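Local coordinates for protein bradyzoite surface antigen BSR4 (Toxoplasma gondii, PDB 2JKS) that probably serves as a zinc-binding surface antigen of the parasite's bradyzoite stage, built from two domains of the SRS superfamily, at residues 89-94 / 132-137. Residues are numbered along the deposited sequence; the frame is centred on the assembly and turned at random.
Sequences VTLKDL and KAFVVG
The ring of Phe134 meets two leucines of the short helix 91-95, Leu91 and Leu94, whose CD2 methyls both reach it obliquely. Leu91 touches the ring with one methyl alone: its CD2 is 3.7 Å from Phe134 CD2 and sits as close to CE2, so the methyl lies near the CD2–CE2 bond of the ring. Leu94 comes in at the root of the same side chain, with CD2 3.4 Å from Phe134 CB; taken as whole side chains, Leu94 and Phe134 cross at about a right angle. The CB bond of Leu94 points toward the strand and CG is anti to the backbone N (chi1 180°); beyond it, CD2 also packs 3.4 Å from Ala133 O. Outside the two segments, Leu120 of strand 116-121 touches both Leu91 and Phe134, while Val65 and Val159 of the flanking strands adjoin Phe134.

Lys132 borders the apolar patch. Its chain, bent at chi2 (-72°), runs beside the carbonyl of Leu94, with CE 3.3 Å from Leu94 O, a contact of methylene and oxygen. The ammonium NZ is hydrogen-bonded to Glu96, a zinc ligand in a site shared with Asp205, which makes Lys132 a second-shell neighbour of that metal.

At the other end of the turn Thr90 occupies the N-cap: its OG1 accepts a weak hydrogen bond from Asp93 N (3.3 Å, 148°), and Leu94 N donates a backbone hydrogen bond to Thr90 O (3.0 Å).

The arrangement is a helical turn packed through its leucines onto strand 132-141, beside strand 116-121 of the other sheet, in the beta-sandwich of the first SRS domain.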
ATOM      1  N   VAL A  89       6.368  13.240  -8.181  1.00 39.43           N
ATOM      2  CA  VAL A  89       6.372  11.816  -8.538  1.00 39.08           C
ATOM      3  C   VAL A  89       5.046  11.515  -9.245  1.00 38.03           C
ATOM      4  O   VAL A  89       4.107  12.281  -9.106  1.00 37.53           O
ATOM      5  CB  VAL A  89       6.542  10.919  -7.266  1.00 38.77           C
ATOM      6  CG1 VAL A  89       7.896  11.208  -6.598  1.00 40.21           C
ATOM      7  CG2 VAL A  89       5.391  11.153  -6.232  1.00 38.71           C
ATOM      8  N   THR A  90       4.939  10.402  -9.973  1.00 37.41           N
ATOM      9  CA  THR A  90       3.627  10.012 -10.465  1.00 37.30           C
ATOM     10  C   THR A  90       2.954   9.186  -9.346  1.00 37.02           C
ATOM     11  O   THR A  90       3.654   8.716  -8.413  1.00 37.03           O
ATOM     12  CB  THR A  90       3.704   9.263 -11.803  1.00 37.30           C
ATOM     13  OG1 THR A  90       4.320   7.986 -11.599  1.00 37.64           O
ATOM     14  CG2 THR A  90       4.527  10.101 -12.816  1.00 38.34           C
ATOM     15  N   LEU A  91       1.625   9.065  -9.379  1.00 36.73           N
ATOM     16  CA  LEU A  91       0.943   8.281  -8.329  1.00 36.92           C
ATOM     17  C   LEU A  91       1.299   6.813  -8.443  1.00 37.06           C
ATOM     18  O   LEU A  91       1.557   6.153  -7.444  1.00 37.42           O
ATOM     19  CB  LEU A  91      -0.579   8.408  -8.404  1.00 37.23           C
ATOM     20  CG  LEU A  91      -1.231   9.420  -7.479  1.00 37.68           C
ATOM     21  CD1 LEU A  91      -2.719   9.326  -7.726  1.00 37.84           C
ATOM     22  CD2 LEU A  91      -0.874   9.182  -5.996  1.00 34.37           C
ATOM     23  N   LYS A  92       1.337   6.316  -9.671  1.00 36.87           N
ATOM     24  CA  LYS A  92       1.673   4.917  -9.886  1.00 38.37           C
ATOM     25  C   LYS A  92       3.051   4.589  -9.321  1.00 37.04           C
ATOM     26  O   LYS A  92       3.250   3.511  -8.789  1.00 35.97           O
ATOM     27  CB  LYS A  92       1.526   4.515 -11.357  1.00 37.63           C
ATOM     28  CG  LYS A  92       2.769   4.648 -12.168  1.00 41.68           C
ATOM     29  CD  LYS A  92       2.594   4.140 -13.606  1.00 41.45           C
ATOM     30  CE  LYS A  92       2.482   2.624 -13.709  1.00 46.24           C
ATOM     31  NZ  LYS A  92       3.638   1.847 -13.184  1.00 47.20           N
ATOM     32  N   ASP A  93       3.977   5.543  -9.389  1.00 37.76           N
ATOM     33  CA  ASP A  93       5.301   5.375  -8.801  1.00 37.77           C
ATOM     34  C   ASP A  93       5.302   5.470  -7.280  1.00 36.85           C
ATOM     35  O   ASP A  93       5.955   4.674  -6.633  1.00 36.89           O
ATOM     36  CB  ASP A  93       6.290   6.380  -9.375  1.00 38.51           C
ATOM     37  CG  ASP A  93       6.827   5.974 -10.742  1.00 42.23           C
ATOM     38  OD1 ASP A  93       6.598   4.816 -11.168  1.00 47.49           O
ATOM     39  OD2 ASP A  93       7.473   6.826 -11.383  1.00 44.38           O
ATOM     40  N   LEU A  94       4.593   6.441  -6.705  1.00 35.99           N
ATOM     41  CA  LEU A  94       4.475   6.556  -5.246  1.00 34.66           C
ATOM     42  C   LEU A  94       3.786   5.310  -4.679  1.00 34.67           C
ATOM     43  O   LEU A  94       4.230   4.762  -3.679  1.00 33.66           O
ATOM     44  CB  LEU A  94       3.692   7.808  -4.838  1.00 35.20           C
ATOM     45  CG  LEU A  94       3.490   8.046  -3.322  1.00 35.95           C
ATOM     46  CD1 LEU A  94       4.784   8.199  -2.556  1.00 37.32           C
ATOM     47  CD2 LEU A  94       2.688   9.245  -3.095  1.00 35.92           C
ATOM     48  N   LYS A 132       1.151   5.067   2.399  1.00 30.17           N
ATOM     49  CA  LYS A 132       1.703   6.154   1.610  1.00 30.01           C
ATOM     50  C   LYS A 132       1.047   7.493   1.936  1.00 29.28           C
ATOM     51  O   LYS A 132      -0.101   7.566   2.398  1.00 29.66           O
ATOM     52  CB  LYS A 132       1.550   5.889   0.098  1.00 29.76           C
ATOM     53  CG  LYS A 132       2.101   4.541  -0.406  1.00 31.74           C
ATOM     54  CD  LYS A 132       3.639   4.519  -0.393  1.00 32.15           C
ATOM     55  CE  LYS A 132       4.124   3.136  -0.839  1.00 33.45           C
ATOM     56  NZ  LYS A 132       5.614   3.124  -0.810  1.00 36.71           N
ATOM     57  N   ALA A 133       1.768   8.557   1.616  1.00 28.68           N
ATOM     58  CA  ALA A 133       1.244   9.913   1.674  1.00 28.48           C
ATOM     59  C   ALA A 133       1.765  10.736   0.498  1.00 28.14           C
ATOM     60  O   ALA A 133       2.924  10.584   0.063  1.00 29.41           O
ATOM     61  CB  ALA A 133       1.647  10.573   3.004  1.00 27.67           C
ATOM     62  N   PHE A 134       0.940  11.648   0.017  1.00 27.75           N
ATOM     63  CA  PHE A 134       1.402  12.635  -0.961  1.00 27.56           C
ATOM     64  C   PHE A 134       0.768  13.959  -0.631  1.00 27.61           C
ATOM     65  O   PHE A 134      -0.071  14.039   0.288  1.00 27.12           O
ATOM     66  CB  PHE A 134       1.080  12.182  -2.414  1.00 27.34           C
ATOM     67  CG  PHE A 134      -0.415  12.129  -2.751  1.00 27.47           C
ATOM     68  CD1 PHE A 134      -1.107  13.308  -3.107  1.00 26.05           C
ATOM     69  CD2 PHE A 134      -1.104  10.913  -2.735  1.00 25.28           C
ATOM     70  CE1 PHE A 134      -2.426  13.292  -3.416  1.00 25.12           C
ATOM     71  CE2 PHE A 134      -2.489  10.871  -3.089  1.00 25.63           C
ATOM     72  CZ  PHE A 134      -3.127  12.074  -3.435  1.00 22.42           C
ATOM     73  N   VAL A 135       1.182  14.984  -1.375  1.00 27.46           N
ATOM     74  CA  VAL A 135       0.757  16.376  -1.158  1.00 27.23           C
ATOM     75  C   VAL A 135       0.377  16.961  -2.548  1.00 28.33           C
ATOM     76  O   VAL A 135       1.040  16.708  -3.579  1.00 28.44           O
ATOM     77  CB  VAL A 135       1.891  17.244  -0.432  1.00 27.36           C
ATOM     78  CG1 VAL A 135       1.690  18.744  -0.641  1.00 28.43           C
ATOM     79  CG2 VAL A 135       1.946  16.977   1.076  1.00 27.20           C
ATOM     80  N   VAL A 136      -0.711  17.707  -2.554  1.00 28.11           N
ATOM     81  CA  VAL A 136      -1.144  18.536  -3.679  1.00 28.28           C
ATOM     82  C   VAL A 136      -1.565  19.863  -3.013  1.00 28.82           C
ATOM     83  O   VAL A 136      -1.714  19.950  -1.783  1.00 29.10           O
ATOM     84  CB  VAL A 136      -2.319  17.880  -4.540  1.00 27.34           C
ATOM     85  CG1 VAL A 136      -1.869  16.576  -5.297  1.00 24.54           C
ATOM     86  CG2 VAL A 136      -3.587  17.567  -3.647  1.00 26.61           C
ATOM     87  N   GLY A 137      -1.745  20.897  -3.811  1.00 29.67           N
ATOM     88  CA  GLY A 137      -2.088  22.183  -3.244  1.00 31.49           C
ATOM     89  C   GLY A 137      -2.551  23.131  -4.327  1.00 32.73           C
ATOM     90  O   GLY A 137      -2.495  22.798  -5.506  1.00 33.42           O
TER